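Local structure of major capsid protein (Faustovirus, 5J7O) at residues I89-P94 against Q390-Y395; V105-A110 against L293-P298; R184-V189 against V324-Q329. The protein probably builds the capsid shell of a large double-stranded DNA virus as its major capsid protein, a double jelly-roll chain that assembles into trimers. All blocks are in the same frame, centred on the assembly; numbering follows the deposited sequence.

Contact 1: residues I89-P94 against Q390-Y395; sequences IQFSIP and QNIELY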
loop_
_atom_site.group_PDB
_atom_site.type_symbol
_atom_site.label_atom_id
_atom_site.label_comp_id
_atom_site.label_asym_id
_atom_site.label_seq_id
_atom_site.Cartn_x
_atom_site.Cartn_y
_atom_site.Cartn_z
ATOM N N ILE B 89 -19.885 -4.970 -30.899
ATOM C CA ILE B 89 -19.059 -3.980 -31.578
ATOM C C ILE B 89 -17.892 -4.714 -32.224
ATOM O O ILE B 89 -17.241 -5.542 -31.578
ATOM C CB ILE B 89 -18.565 -2.902 -30.599
ATOM C CG1 ILE B 89 -19.752 -2.179 -29.960
ATOM C CG2 ILE B 89 -17.647 -1.918 -31.295
ATOM C CD1 ILE B 89 -19.354 -1.178 -28.902
ATOM N N GLN B 90 -17.631 -4.419 -33.497
ATOM C CA GLN B 90 -16.588 -5.113 -34.241
ATOM C C GLN B 90 -15.662 -4.112 -34.911
ATOM O O GLN B 90 -16.120 -3.210 -35.618
ATOM C CB GLN B 90 -17.180 -6.050 -35.295
ATOM C CG GLN B 90 -16.137 -6.937 -35.954
ATOM C CD GLN B 90 -16.668 -7.666 -37.168
ATOM O OE1 GLN B 90 -17.058 -7.046 -38.157
ATOM N NE2 GLN B 90 -16.683 -8.993 -37.101
ATOM N N PHE B 91 -14.360 -4.286 -34.695
ATOM C CA PHE B 91 -13.329 -3.504 -35.360
ATOM C C PHE B 91 -12.606 -4.374 -36.377
ATOM O O PHE B 91 -12.346 -5.555 -36.126
ATOM C CB PHE B 91 -12.300 -2.960 -34.363
ATOM C CG PHE B 91 -12.887 -2.135 -33.257
ATOM C CD1 PHE B 91 -13.347 -2.734 -32.098
ATOM C CD2 PHE B 91 -12.952 -0.756 -33.366
ATOM C CE1 PHE B 91 -13.878 -1.976 -31.073
ATOM C CE2 PHE B 91 -13.482 0.008 -32.343
ATOM C CZ PHE B 91 -13.946 -0.603 -31.196
ATOM N N SER B 92 -12.282 -3.789 -37.524
ATOM C CA SER B 92 -11.285 -4.385 -38.396
ATOM C C SER B 92 -9.897 -3.971 -37.927
ATOM O O SER B 92 -9.702 -2.874 -37.396
ATOM C CB SER B 92 -11.497 -3.956 -39.849
ATOM O OG SER B 92 -12.659 -4.550 -40.399
ATOM N N ILE B 93 -8.936 -4.868 -38.103
ATOM C CA ILE B 93 -7.543 -4.545 -37.805
ATOM C C ILE B 93 -6.927 -3.997 -39.086
ATOM O O ILE B 93 -6.619 -4.771 -40.004
ATOM C CB ILE B 93 -6.778 -5.767 -37.275
ATOM C CG1 ILE B 93 -7.494 -6.342 -36.051
ATOM C CG2 ILE B 93 -5.351 -5.383 -36.918
ATOM C CD1 ILE B 93 -6.859 -7.600 -35.501
ATOM N N PRO B 94 -6.743 -2.681 -39.197
ATOM C CA PRO B 94 -6.307 -2.102 -40.470
ATOM C C PRO B 94 -4.912 -2.566 -40.853
ATOM O O PRO B 94 -4.114 -3.001 -40.021
ATOM C CB PRO B 94 -6.331 -0.590 -40.205
ATOM C CG PRO B 94 -7.164 -0.418 -38.972
ATOM C CD PRO B 94 -6.938 -1.654 -38.163
ATOM N N GLN B 390 -20.503 7.517 -26.079
ATOM C CA GLN B 390 -20.159 8.641 -26.939
ATOM C C GLN B 390 -19.018 8.335 -27.899
ATOM O O GLN B 390 -18.929 8.976 -28.951
ATOM C CB GLN B 390 -19.811 9.860 -26.083
ATOM C CG GLN B 390 -20.956 10.309 -25.189
ATOM C CD GLN B 390 -20.642 11.574 -24.421
ATOM O OE1 GLN B 390 -19.689 11.623 -23.643
ATOM N NE2 GLN B 390 -21.444 12.611 -24.638
ATOM N N ASN B 391 -18.156 7.374 -27.573
ATOM C CA ASN B 391 -17.045 7.038 -28.452
ATOM C C ASN B 391 -16.472 5.690 -28.044
ATOM O O ASN B 391 -16.366 5.390 -26.852
ATOM C CB ASN B 391 -15.951 8.112 -28.409
ATOM C CG ASN B 391 -14.770 7.779 -29.299
ATOM O OD1 ASN B 391 -14.880 7.791 -30.525
ATOM N ND2 ASN B 391 -13.629 7.486 -28.686
ATOM N N ILE B 392 -16.112 4.883 -29.039
ATOM C CA ILE B 392 -15.345 3.667 -28.796
ATOM C C ILE B 392 -14.413 3.429 -29.979
ATOM O O ILE B 392 -14.844 3.388 -31.137
ATOM C CB ILE B 392 -16.261 2.458 -28.510
ATOM C CG1 ILE B 392 -15.429 1.256 -28.059
ATOM C CG2 ILE B 392 -17.122 2.100 -29.714
ATOM C CD1 ILE B 392 -16.248 0.135 -27.461
ATOM N N GLU B 393 -13.118 3.312 -29.695
ATOM C CA GLU B 393 -12.099 3.166 -30.723
ATOM C C GLU B 393 -11.061 2.157 -30.262
ATOM O O GLU B 393 -10.709 2.112 -29.080
ATOM C CB GLU B 393 -11.417 4.507 -31.037
ATOM C CG GLU B 393 -12.231 5.444 -31.913
ATOM C CD GLU B 393 -11.555 6.789 -32.109
ATOM O OE1 GLU B 393 -11.281 7.472 -31.099
ATOM O OE2 GLU B 393 -11.289 7.160 -33.272
ATOM N N LEU B 394 -10.570 1.353 -31.201
ATOM C CA LEU B 394 -9.541 0.360 -30.924
ATOM C C LEU B 394 -8.177 0.932 -31.288
ATOM O O LEU B 394 -7.959 1.347 -32.431
ATOM C CB LEU B 394 -9.798 -0.931 -31.700
ATOM C CG LEU B 394 -8.659 -1.954 -31.647
ATOM C CD1 LEU B 394 -8.395 -2.403 -30.216
ATOM C CD2 LEU B 394 -8.953 -3.147 -32.543
ATOM N N TYR B 395 -7.268 0.952 -30.319
ATOM C CA TYR B 395 -5.898 1.400 -30.527
ATOM C C TYR B 395 -5.007 0.183 -30.737
ATOM O O TYR B 395 -5.011 -0.741 -29.919
ATOM C CB TYR B 395 -5.401 2.222 -29.336
ATOM C CG TYR B 395 -6.018 3.599 -29.213
ATOM C CD1 TYR B 395 -7.394 3.762 -29.108
ATOM C CD2 TYR B 395 -5.221 4.734 -29.182
ATOM C CE1 TYR B 395 -7.958 5.018 -28.992
ATOM C CE2 TYR B 395 -5.776 5.994 -29.063
ATOM C CZ TYR B 395 -7.145 6.130 -28.969
ATOM O OH TYR B 395 -7.704 7.381 -28.851
#

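Contact 2: residues V105-A110 against L293-P298; sequences VHVQLA and LNMFVP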
loop_
_atom_site.group_PDB
_atom_site.type_symbol
_atom_site.label_atom_id
_atom_site.label_comp_id
_atom_site.label_asym_id
_atom_site.label_seq_id
_atom_site.Cartn_x
_atom_site.Cartn_y
_atom_site.Cartn_z
ATOM N N VAL B 105 -8.733 -0.347 -25.961
ATOM C CA VAL B 105 -9.984 0.182 -26.493
ATOM C C VAL B 105 -10.416 1.366 -25.639
ATOM O O VAL B 105 -10.630 1.226 -24.429
ATOM C CB VAL B 105 -11.081 -0.891 -26.533
ATOM C CG1 VAL B 105 -12.396 -0.283 -26.984
ATOM C CG2 VAL B 105 -10.677 -2.030 -27.454
ATOM N N HIS B 106 -10.550 2.528 -26.272
ATOM C CA HIS B 106 -11.060 3.716 -25.601
ATOM C C HIS B 106 -12.583 3.663 -25.577
ATOM O O HIS B 106 -13.218 3.584 -26.632
ATOM C CB HIS B 106 -10.576 4.978 -26.310
ATOM C CG HIS B 106 -11.161 6.245 -25.765
ATOM N ND1 HIS B 106 -11.436 7.338 -26.559
ATOM C CD2 HIS B 106 -11.516 6.594 -24.507
ATOM C CE1 HIS B 106 -11.941 8.305 -25.813
ATOM N NE2 HIS B 106 -12.000 7.879 -24.563
ATOM N N VAL B 107 -13.167 3.693 -24.382
ATOM C CA VAL B 107 -14.615 3.728 -24.212
ATOM C C VAL B 107 -14.982 5.028 -23.514
ATOM O O VAL B 107 -14.322 5.434 -22.552
ATOM C CB VAL B 107 -15.135 2.516 -23.412
ATOM C CG1 VAL B 107 -16.658 2.479 -23.440
ATOM C CG2 VAL B 107 -14.551 1.224 -23.960
ATOM N N GLN B 108 -16.038 5.678 -24.000
ATOM C CA GLN B 108 -16.470 6.971 -23.485
ATOM C C GLN B 108 -17.958 6.906 -23.183
ATOM O O GLN B 108 -18.769 6.696 -24.090
ATOM C CB GLN B 108 -16.166 8.086 -24.487
ATOM C CG GLN B 108 -16.086 9.472 -23.878
ATOM C CD GLN B 108 -15.635 10.516 -24.881
ATOM O OE1 GLN B 108 -16.257 10.697 -25.926
ATOM N NE2 GLN B 108 -14.542 11.201 -24.571
ATOM N N LEU B 109 -18.314 7.090 -21.916
ATOM C CA LEU B 109 -19.694 7.013 -21.458
ATOM C C LEU B 109 -20.143 8.389 -20.983
ATOM O O LEU B 109 -19.448 9.033 -20.189
ATOM C CB LEU B 109 -19.836 5.979 -20.340
ATOM C CG LEU B 109 -19.285 4.596 -20.699
ATOM C CD1 LEU B 109 -19.332 3.655 -19.504
ATOM C CD2 LEU B 109 -20.043 4.007 -21.878
ATOM N N ALA B 110 -21.302 8.829 -21.468
ATOM C CA ALA B 110 -21.759 10.189 -21.219
ATOM C C ALA B 110 -22.006 10.426 -19.734
ATOM O O ALA B 110 -22.386 9.517 -18.989
ATOM C CB ALA B 110 -23.035 10.472 -22.012
ATOM N N LEU B 293 -17.187 9.160 -18.084
ATOM C CA LEU B 293 -16.220 8.121 -17.756
ATOM C C LEU B 293 -15.420 7.759 -19.002
ATOM O O LEU B 293 -15.990 7.331 -20.012
ATOM C CB LEU B 293 -16.928 6.895 -17.187
ATOM C CG LEU B 293 -16.018 5.802 -16.624
ATOM C CD1 LEU B 293 -15.146 6.359 -15.510
ATOM C CD2 LEU B 293 -16.837 4.622 -16.125
ATOM N N ASN B 294 -14.104 7.931 -18.929
ATOM C CA ASN B 294 -13.199 7.605 -20.025
ATOM C C ASN B 294 -12.310 6.447 -19.597
ATOM O O ASN B 294 -11.600 6.542 -18.590
ATOM C CB ASN B 294 -12.355 8.815 -20.421
ATOM C CG ASN B 294 -13.157 9.864 -21.160
ATOM O OD1 ASN B 294 -13.240 9.846 -22.387
ATOM N ND2 ASN B 294 -13.754 10.787 -20.415
ATOM N N MET B 295 -12.353 5.361 -20.361
ATOM C CA MET B 295 -11.575 4.170 -20.068
ATOM C C MET B 295 -10.762 3.775 -21.291
ATOM O O MET B 295 -11.194 3.960 -22.431
ATOM C CB MET B 295 -12.480 3.004 -19.641
ATOM C CG MET B 295 -13.334 3.304 -18.418
ATOM S SD MET B 295 -14.444 1.957 -17.958
ATOM C CE MET B 295 -15.519 1.886 -19.389
ATOM N N PHE B 296 -9.569 3.246 -21.039
ATOM C CA PHE B 296 -8.732 2.613 -22.054
ATOM C C PHE B 296 -8.556 1.166 -21.605
ATOM O O PHE B 296 -7.621 0.841 -20.871
ATOM C CB PHE B 296 -7.388 3.330 -22.216
ATOM C CG PHE B 296 -7.428 4.493 -23.168
ATOM C CD1 PHE B 296 -7.927 5.719 -22.763
ATOM C CD2 PHE B 296 -6.955 4.363 -24.464
ATOM C CE1 PHE B 296 -7.961 6.793 -23.636
ATOM C CE2 PHE B 296 -6.985 5.431 -25.340
ATOM C CZ PHE B 296 -7.489 6.648 -24.926
ATOM N N VAL B 297 -9.467 0.302 -22.041
ATOM C CA VAL B 297 -9.486 -1.090 -21.606
ATOM C C VAL B 297 -8.516 -1.891 -22.469
ATOM O O VAL B 297 -8.740 -2.027 -23.681
ATOM C CB VAL B 297 -10.901 -1.684 -21.675
ATOM C CG1 VAL B 297 -10.904 -3.112 -21.155
ATOM C CG2 VAL B 297 -11.872 -0.824 -20.880
ATOM N N PRO B 298 -7.445 -2.431 -21.898
ATOM C CA PRO B 298 -6.518 -3.239 -22.695
ATOM C C PRO B 298 -7.127 -4.582 -23.058
ATOM O O PRO B 298 -7.901 -5.168 -22.297
ATOM C CB PRO B 298 -5.307 -3.416 -21.768
ATOM C CG PRO B 298 -5.502 -2.413 -20.654
ATOM C CD PRO B 298 -6.978 -2.264 -20.513
#

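Contact 3: residues R184-V189 against V324-Q329; sequences RLFKRV and VDIEQQ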
loop_
_atom_site.group_PDB
_atom_site.type_symbol
_atom_site.label_atom_id
_atom_site.label_comp_id
_atom_site.label_asym_id
_atom_site.label_seq_id
_atom_site.Cartn_x
_atom_site.Cartn_y
_atom_site.Cartn_z
ATOM N N ARG B 184 -16.155 -5.354 -16.413
ATOM C CA ARG B 184 -17.473 -5.939 -16.627
ATOM C C ARG B 184 -18.085 -5.503 -17.950
ATOM O O ARG B 184 -18.899 -6.238 -18.519
ATOM C CB ARG B 184 -18.421 -5.571 -15.485
ATOM C CG ARG B 184 -19.560 -6.562 -15.322
ATOM C CD ARG B 184 -20.550 -6.153 -14.246
ATOM N NE ARG B 184 -21.415 -7.274 -13.889
ATOM C CZ ARG B 184 -22.505 -7.176 -13.137
ATOM N NH1 ARG B 184 -22.882 -5.998 -12.660
ATOM N NH2 ARG B 184 -23.224 -8.257 -12.869
ATOM N N LEU B 185 -17.709 -4.320 -18.446
ATOM C CA LEU B 185 -18.333 -3.779 -19.650
ATOM C C LEU B 185 -18.191 -4.732 -20.828
ATOM O O LEU B 185 -19.110 -4.862 -21.645
ATOM C CB LEU B 185 -17.723 -2.421 -19.991
ATOM C CG LEU B 185 -18.335 -1.713 -21.199
ATOM C CD1 LEU B 185 -19.758 -1.273 -20.892
ATOM C CD2 LEU B 185 -17.482 -0.532 -21.618
ATOM N N PHE B 186 -17.053 -5.411 -20.931
ATOM C CA PHE B 186 -16.800 -6.336 -22.032
ATOM C C PHE B 186 -17.232 -7.729 -21.593
ATOM O O PHE B 186 -16.480 -8.443 -20.924
ATOM C CB PHE B 186 -15.331 -6.306 -22.441
ATOM C CG PHE B 186 -14.906 -5.021 -23.101
ATOM C CD1 PHE B 186 -15.820 -4.008 -23.346
ATOM C CD2 PHE B 186 -13.589 -4.832 -23.486
ATOM C CE1 PHE B 186 -15.428 -2.831 -23.955
ATOM C CE2 PHE B 186 -13.191 -3.658 -24.096
ATOM C CZ PHE B 186 -14.112 -2.656 -24.331
ATOM N N LYS B 187 -18.459 -8.110 -21.958
ATOM C CA LYS B 187 -18.916 -9.474 -21.713
ATOM C C LYS B 187 -17.997 -10.483 -22.384
ATOM O O LYS B 187 -17.495 -11.411 -21.741
ATOM C CB LYS B 187 -20.348 -9.652 -22.216
ATOM C CG LYS B 187 -21.413 -9.003 -21.359
ATOM C CD LYS B 187 -22.793 -9.312 -21.916
ATOM C CE LYS B 187 -22.974 -10.808 -22.129
ATOM N NZ LYS B 187 -24.247 -11.127 -22.831
ATOM N N ARG B 188 -17.774 -10.321 -23.686
ATOM C CA ARG B 188 -16.880 -11.179 -24.446
ATOM C C ARG B 188 -15.994 -10.317 -25.334
ATOM O O ARG B 188 -16.403 -9.251 -25.801
ATOM C CB ARG B 188 -17.655 -12.194 -25.303
ATOM C CG ARG B 188 -18.867 -12.807 -24.610
ATOM C CD ARG B 188 -19.325 -14.086 -25.291
ATOM N NE ARG B 188 -18.510 -15.233 -24.901
ATOM C CZ ARG B 188 -18.764 -16.005 -23.848
ATOM N NH1 ARG B 188 -19.813 -15.753 -23.076
ATOM N NH2 ARG B 188 -17.969 -17.029 -23.566
ATOM N N VAL B 189 -14.767 -10.786 -25.549
ATOM C CA VAL B 189 -13.793 -10.122 -26.409
ATOM C C VAL B 189 -13.207 -11.179 -27.331
ATOM O O VAL B 189 -12.643 -12.172 -26.858
ATOM C CB VAL B 189 -12.682 -9.429 -25.602
ATOM C CG1 VAL B 189 -11.685 -8.765 -26.536
ATOM C CG2 VAL B 189 -13.274 -8.409 -24.640
ATOM N N VAL B 324 -16.351 -7.291 -29.767
ATOM C CA VAL B 324 -16.552 -7.014 -28.350
ATOM C C VAL B 324 -18.047 -7.002 -28.063
ATOM O O VAL B 324 -18.793 -6.231 -28.679
ATOM C CB VAL B 324 -15.915 -5.680 -27.926
ATOM C CG1 VAL B 324 -16.146 -5.439 -26.449
ATOM C CG2 VAL B 324 -14.426 -5.667 -28.244
ATOM N N ASP B 325 -18.481 -7.849 -27.133
ATOM C CA ASP B 325 -19.846 -7.814 -26.626
ATOM C C ASP B 325 -19.906 -6.876 -25.427
ATOM O O ASP B 325 -19.059 -6.950 -24.530
ATOM C CB ASP B 325 -20.322 -9.212 -26.233
ATOM C CG ASP B 325 -20.456 -10.140 -27.424
ATOM O OD1 ASP B 325 -20.534 -9.639 -28.567
ATOM O OD2 ASP B 325 -20.491 -11.372 -27.219
ATOM N N ILE B 326 -20.903 -5.995 -25.413
ATOM C CA ILE B 326 -21.024 -4.949 -24.405
ATOM C C ILE B 326 -22.139 -5.323 -23.437
ATOM O O ILE B 326 -23.230 -5.724 -23.859
ATOM C CB ILE B 326 -21.281 -3.576 -25.049
ATOM C CG1 ILE B 326 -20.131 -3.216 -25.989
ATOM C CG2 ILE B 326 -21.443 -2.506 -23.983
ATOM C CD1 ILE B 326 -18.782 -3.147 -25.304
ATOM N N GLU B 327 -21.858 -5.190 -22.143
ATOM C CA GLU B 327 -22.809 -5.519 -21.094
ATOM C C GLU B 327 -24.001 -4.559 -21.121
ATOM O O GLU B 327 -23.923 -3.441 -21.637
ATOM C CB GLU B 327 -22.111 -5.473 -19.732
ATOM C CG GLU B 327 -22.966 -5.872 -18.539
ATOM C CD GLU B 327 -23.439 -7.308 -18.610
ATOM O OE1 GLU B 327 -22.591 -8.221 -18.514
ATOM O OE2 GLU B 327 -24.658 -7.526 -18.768
ATOM N N GLN B 328 -25.121 -5.023 -20.570
ATOM C CA GLN B 328 -26.281 -4.161 -20.388
ATOM C C GLN B 328 -25.945 -3.020 -19.433
ATOM O O GLN B 328 -25.079 -3.144 -18.563
ATOM C CB GLN B 328 -27.464 -4.966 -19.845
ATOM C CG GLN B 328 -27.680 -6.306 -20.528
ATOM C CD GLN B 328 -28.835 -7.085 -19.927
ATOM O OE1 GLN B 328 -29.908 -6.535 -19.684
ATOM N NE2 GLN B 328 -28.616 -8.371 -19.680
ATOM N N GLN B 329 -26.646 -1.895 -19.602
ATOM C CA GLN B 329 -26.377 -0.729 -18.765
ATOM C C GLN B 329 -26.695 -1.012 -17.302
ATOM O O GLN B 329 -25.999 -0.527 -16.403
ATOM C CB GLN B 329 -27.181 0.475 -19.256
ATOM C CG GLN B 329 -26.845 1.770 -18.527
ATOM C CD GLN B 329 -27.962 2.793 -18.592
ATOM O OE1 GLN B 329 -29.140 2.440 -18.670
ATOM N NE2 GLN B 329 -27.598 4.069 -18.560
#

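Contact 1: residues I89-P94 against Q390-Y395
Phe91 and Leu394 meet through opposite choices at the first torsion: CG of Phe91 stands anti to its carbonyl carbon (chi1 -56°), whereas CG of Leu394 stands anti to its backbone N (chi1 171°). The Phe91 setting directs CG toward strand 390-395; the ring lies against that strand, and Leu394 CB sits over one face, 3.7 Å from the ring centroid and offset toward the rim. Leu394 CD2 packs farther back, against Phe91 CB at 3.8 Å. The ring's far end reaches the other strand's backbone, with Phe91 CE2 3.4 Å from Leu394 N and Ile392 O lying at the ring edge, in its plane. Ile392 CG1 closes on Phe91 CZ at 3.9 Å. Strands 89-92 and 390-395 belong to different sheets: no hydrogen bond joins them, and their axes come no nearer than 8.2 Å. This is face-to-face sheet packing, as inside a jelly-roll sandwich. Farther along, Ile89 and Ile392 extend toward each other tip to tip, their CD1 methyls 3.7 Å apart. Pro83 touches both isoleucines. Glu393 has its CB directed away from strand 89-92, and its carboxylate forms a salt bridge with Lys75.

Contact 2: residues V105-A110 against L293-P298
Backbone hydrogen bonds make the frame of this contact, joining Val105 to Val297, Val107 to Met295 and Leu109 to Leu293 in antiparallel hydrogen-bonded pairs. Each pair is bonded in both directions; in the central one Val107 N to Met295 O is 2.8 Å and Met295 N to Val107 O 2.9 Å, the latter nearly straight at 171°. His106 with Phe296 and Gln108 with Asn294 are the non-hydrogen-bonded pairs between them.

Side-chain hydrogen bonds converge on Asn294 OD1, which accepts from two donors in its own carbonyl plane, each on a lone pair. His106 NE2 gives one at 3.2 Å, with OD1 in the imidazole plane and the ring nearly coplanar with the Asn294 amide. Gln108 NE2 gives the other at 2.9 Å, its amide turned 85° from that of Asn294. The two grips should fix the rotation of the Asn294 amide, whose ND2 also bonds to Gln292 OE1.

Strand 99-109 is shared here: it pairs with 293-298 on one edge and with 389-401 on the other, within a jelly-roll sheet.

Aromatic contact lies on the same face as Asn294. His106 CB rests over one face of the Phe296 ring, 3.9 Å from its centroid, and His106 CG, anti to the backbone N (chi1 174°), lies 3.8 Å from Phe296 CZ. The two rings are near parallel but slid apart, barely overlapping. Arg541 of the second subunit packs on His106 and Asn294.

Apolar contacts occupy the other face, where Met295 CE lies 4.1 Å from Val107 CB and 4.2 Å from Leu109 CD1.

Contact 3: residues R184-V189 against V324-Q329
Leu185 O and Arg188 O receive the two firm hydrogen bonds between the segments, from Glu327 N at 2.8 Å (158° at the hydrogen) and from Asp325 N, also at 2.8 Å (159°). Lys187 N to Asp325 O is a weak, bent bond (125°), in keeping with the corner the chain turns at Lys187. Around this backbone frame the aliphatic carbons of Arg188 and Lys187 lie against carboxylate oxygens, while the charged ends are not in contact. Arg188 CG lies 3.4 Å from Asp325 OD2, the two side chains running side by side, while Asp325 OD1 bonds to Thr88. Lys187 crosses Glu327 at about a right angle and brings CG to 3.2 Å from Glu327 OE1; OE2 of that carboxylate is bonded by Asn331. Phe186, Val324 and Ile326 gather on one face of the sheet. Val324 CG1 stands over the Phe186 ring, 3.6 Å from its centroid, and Ile326 CD1 approaches Phe186 CE1 obliquely at 3.6 Å. Next to them, Leu185 CD1 touches Ile326 CG2 at 3.7 Å. Antiparallel pairing at a chain corner, with Phe186 reaching Val105, Val107 and Val297 of the facing sheet, fits a jelly-roll sheet covering a sandwich core.

Overall arrangement
Contacts 2 and 3 are pairings within two different sheets, whereas contact 1 packs one sheet against the other and has no hydrogen bond across it. Strand 389-401 of contact 1 neighbours strand 99-109 of contact 2, and strand 88-92 neighbours strand 320-326 of contact 3. The apolar faces of contacts 2 and 3 meet directly: Val107 and Met295 pack on Leu185, and Val107 and Val297 on Phe186. All five touching residues of contact 1 are buried. Contact 2 puts its polar asparagine cluster beside the second subunit; contact 3 touches no other chain of the assembly and includes the exposed Lys187 and Arg188 where the chain turns.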